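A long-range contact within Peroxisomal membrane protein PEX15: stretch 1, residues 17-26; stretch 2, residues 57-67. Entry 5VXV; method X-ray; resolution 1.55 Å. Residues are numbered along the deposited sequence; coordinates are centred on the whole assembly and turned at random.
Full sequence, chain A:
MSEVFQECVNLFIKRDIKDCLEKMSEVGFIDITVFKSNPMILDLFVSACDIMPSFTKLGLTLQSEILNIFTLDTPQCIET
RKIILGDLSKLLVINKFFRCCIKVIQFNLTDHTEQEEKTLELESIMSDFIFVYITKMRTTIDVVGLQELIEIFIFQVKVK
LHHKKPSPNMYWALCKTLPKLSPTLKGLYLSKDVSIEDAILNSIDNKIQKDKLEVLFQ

Stretch 1 (17-26) IKDCLEKMSE
Stretch 2 57-67: KLGLTLQSEIL

How do the backbones meet? Residues 17-26 are helical throughout; stretch 2 is extended at Leu58 (phi/psi -90/166) and Gly59 (-60/156), then helical from Leu60. The helix axes cross nearly at right angles (84°), 9.6 Å apart at closest approach. CA atoms of Lys18 and Leu58 lie 7.4 Å apart, those of Ser25 and Leu62 5.7 Å.

What does the turn before the second helix contribute? Leu58 (chi1 m, chi2 t) brings CD2 to 3.7 Å from CG of Lys18 (chi1 t). The backbone N of Gly59, the N-cap residue, donates a hydrogen bond to OE2 of Glu22 (m, m, chi3 3°) at 3.2 Å, N-H...O angle 160°, so the carboxylate takes up an N-H just before the helix. Water 1 links OE1 of Glu22 to N of Leu62.

What fills the centre? The CA-to-CB bond of Leu62 (t, p) points toward stretch 1, and the residue has the largest covered area. Its CD2 packs against CB of Leu21 (m, t) at 3.8 Å, an apolar contact, and its CD1 lies 3.9 Å from CB of Ser25.

How does the contact finish? Glu65 (m, t, chi3 175°) accepts a short hydrogen bond at OE2 from OG of Ser25 (chi1 t), 2.7 Å, while water 2 joins its OE1 to O of Ser25. Ile66 (m, t) adds a looser apolar contact, its CD1 4.5 Å from CD1 of Leu21.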

# COMPACT_ATOMS: atom_id res chain seq x y z
N ILE A 17 9.63 16.64 0.55
CA ILE A 17 8.84 15.71 -0.26
C ILE A 17 7.81 16.46 -1.10
O ILE A 17 7.63 16.15 -2.29
CB ILE A 17 8.18 14.66 0.65
CG1 ILE A 17 9.24 13.92 1.47
CG2 ILE A 17 7.36 13.68 -0.18
CD1 ILE A 17 10.30 13.21 0.64
N LYS A 18 7.12 17.43 -0.52
CA LYS A 18 6.17 18.22 -1.30
C LYS A 18 6.88 18.93 -2.45
O LYS A 18 6.38 18.94 -3.58
CB LYS A 18 5.45 19.23 -0.40
CG LYS A 18 4.50 20.16 -1.15
N ASP A 19 8.04 19.53 -2.18
CA ASP A 19 8.79 20.20 -3.24
C ASP A 19 9.24 19.20 -4.30
O ASP A 19 9.22 19.50 -5.50
CB ASP A 19 10.00 20.93 -2.65
CG ASP A 19 9.60 22.14 -1.84
OD1 ASP A 19 8.46 22.62 -1.99
OD2 ASP A 19 10.43 22.62 -1.04
N CYS A 20 9.67 18.01 -3.87
CA CYS A 20 10.03 16.96 -4.82
C CYS A 20 8.87 16.67 -5.77
O CYS A 20 9.03 16.68 -6.99
CB CYS A 20 10.45 15.70 -4.07
SG CYS A 20 10.69 14.24 -5.10
N LEU A 21 7.69 16.41 -5.21
CA LEU A 21 6.54 16.06 -6.03
C LEU A 21 6.10 17.22 -6.92
O LEU A 21 5.74 17.02 -8.08
CB LEU A 21 5.38 15.60 -5.14
CG LEU A 21 5.58 14.21 -4.53
CD1 LEU A 21 4.61 13.97 -3.39
CD2 LEU A 21 5.43 13.12 -5.59
N GLU A 22 6.14 18.45 -6.39
CA GLU A 22 5.76 19.60 -7.21
C GLU A 22 6.71 19.75 -8.39
O GLU A 22 6.28 20.12 -9.50
CB GLU A 22 5.75 20.87 -6.37
CG GLU A 22 4.65 20.93 -5.30
CD GLU A 22 3.26 21.13 -5.89
OE1 GLU A 22 3.13 21.18 -7.13
OE2 GLU A 22 2.29 21.25 -5.10
N LYS A 23 8.00 19.48 -8.19
CA LYS A 23 8.96 19.57 -9.29
C LYS A 23 8.71 18.47 -10.32
O LYS A 23 8.78 18.71 -11.53
CB LYS A 23 10.39 19.50 -8.76
CG LYS A 23 11.46 19.69 -9.83
CD LYS A 23 11.34 21.04 -10.52
N MSE A 24 8.44 17.25 -9.86
CA MSE A 24 8.13 16.15 -10.77
C MSE A 24 6.93 16.53 -11.64
O MSE A 24 6.91 16.26 -12.84
CB MSE A 24 7.86 14.86 -10.00
CG MSE A 24 9.06 14.31 -9.23
SE MSE A 24 8.76 12.54 -8.47
CE MSE A 24 8.93 11.48 -10.10
N SER A 25 5.94 17.15 -11.01
CA SER A 25 4.75 17.59 -11.74
C SER A 25 5.09 18.71 -12.72
O SER A 25 4.65 18.69 -13.87
CB SER A 25 3.67 18.05 -10.77
OG SER A 25 2.56 18.60 -11.45
N GLU A 26 5.89 19.68 -12.28
CA GLU A 26 6.25 20.81 -13.13
C GLU A 26 6.92 20.34 -14.41
O GLU A 26 6.67 20.89 -15.49
CB GLU A 26 7.16 21.77 -12.36
CG GLU A 26 7.64 22.98 -13.15
CD GLU A 26 8.75 23.73 -12.44
N LYS A 57 -3.27 18.49 0.58
CA LYS A 57 -2.72 19.82 0.79
C LYS A 57 -1.86 20.30 -0.38
O LYS A 57 -1.27 21.38 -0.29
CB LYS A 57 -1.89 19.86 2.07
N LEU A 58 -1.80 19.54 -1.47
CA LEU A 58 -0.94 19.86 -2.59
C LEU A 58 -1.67 20.73 -3.61
O LEU A 58 -2.89 20.89 -3.58
CB LEU A 58 -0.45 18.57 -3.25
CG LEU A 58 0.22 17.57 -2.30
CD1 LEU A 58 0.39 16.22 -2.97
CD2 LEU A 58 1.56 18.10 -1.81
N GLY A 59 -0.90 21.31 -4.53
CA GLY A 59 -1.49 22.08 -5.60
C GLY A 59 -2.43 21.25 -6.45
O GLY A 59 -2.33 20.03 -6.53
N LEU A 60 -3.36 21.94 -7.11
CA LEU A 60 -4.43 21.25 -7.82
C LEU A 60 -3.89 20.37 -8.94
O LEU A 60 -4.31 19.22 -9.09
CB LEU A 60 -5.44 22.25 -8.36
CG LEU A 60 -6.36 22.89 -7.31
N THR A 61 -2.95 20.89 -9.74
CA THR A 61 -2.40 20.11 -10.84
C THR A 61 -1.68 18.87 -10.32
O THR A 61 -1.91 17.75 -10.79
CB THR A 61 -1.46 20.96 -11.68
OG1 THR A 61 -2.18 22.07 -12.23
CG2 THR A 61 -0.86 20.15 -12.83
N LEU A 62 -0.80 19.05 -9.33
CA LEU A 62 -0.11 17.91 -8.74
C LEU A 62 -1.10 16.91 -8.17
O LEU A 62 -0.95 15.69 -8.35
CB LEU A 62 0.86 18.38 -7.66
CG LEU A 62 1.49 17.30 -6.78
CD1 LEU A 62 2.21 16.26 -7.63
CD2 LEU A 62 2.44 17.91 -5.77
N GLN A 63 -2.13 17.40 -7.47
CA GLN A 63 -3.11 16.50 -6.87
C GLN A 63 -3.82 15.68 -7.93
O GLN A 63 -4.02 14.47 -7.76
CB GLN A 63 -4.11 17.31 -6.04
CG GLN A 63 -4.85 16.48 -5.01
CD GLN A 63 -5.58 17.33 -3.98
OE1 GLN A 63 -6.75 17.08 -3.67
NE2 GLN A 63 -4.89 18.32 -3.43
N SER A 64 -4.21 16.31 -9.04
CA SER A 64 -4.91 15.57 -10.09
C SER A 64 -4.01 14.51 -10.70
O SER A 64 -4.48 13.42 -11.06
CB SER A 64 -5.40 16.54 -11.17
OG SER A 64 -4.33 17.01 -11.96
N GLU A 65 -2.71 14.79 -10.82
CA GLU A 65 -1.80 13.83 -11.42
C GLU A 65 -1.53 12.66 -10.49
O GLU A 65 -1.45 11.51 -10.93
CB GLU A 65 -0.50 14.53 -11.81
CG GLU A 65 -0.68 15.49 -12.98
CD GLU A 65 0.53 16.36 -13.26
OE1 GLU A 65 0.50 17.11 -14.25
OE2 GLU A 65 1.51 16.30 -12.49
N ILE A 66 -1.42 12.92 -9.18
CA ILE A 66 -1.31 11.83 -8.21
C ILE A 66 -2.57 10.97 -8.24
O ILE A 66 -2.50 9.73 -8.30
CB ILE A 66 -1.04 12.39 -6.80
CG1 ILE A 66 0.33 13.07 -6.75
CG2 ILE A 66 -1.13 11.28 -5.75
CD1 ILE A 66 0.62 13.79 -5.45
N LEU A 67 -3.74 11.61 -8.20
CA LEU A 67 -4.99 10.86 -8.16
C LEU A 67 -5.15 9.96 -9.37
O LEU A 67 -5.75 8.88 -9.26
CB LEU A 67 -6.18 11.83 -8.06
CG LEU A 67 -6.36 12.52 -6.71
CD1 LEU A 67 -7.47 13.56 -6.79
CD2 LEU A 67 -6.66 11.51 -5.62
O HOH W 1 0.39 21.65 -8.70
O HOH W 2 2.28 18.69 -15.13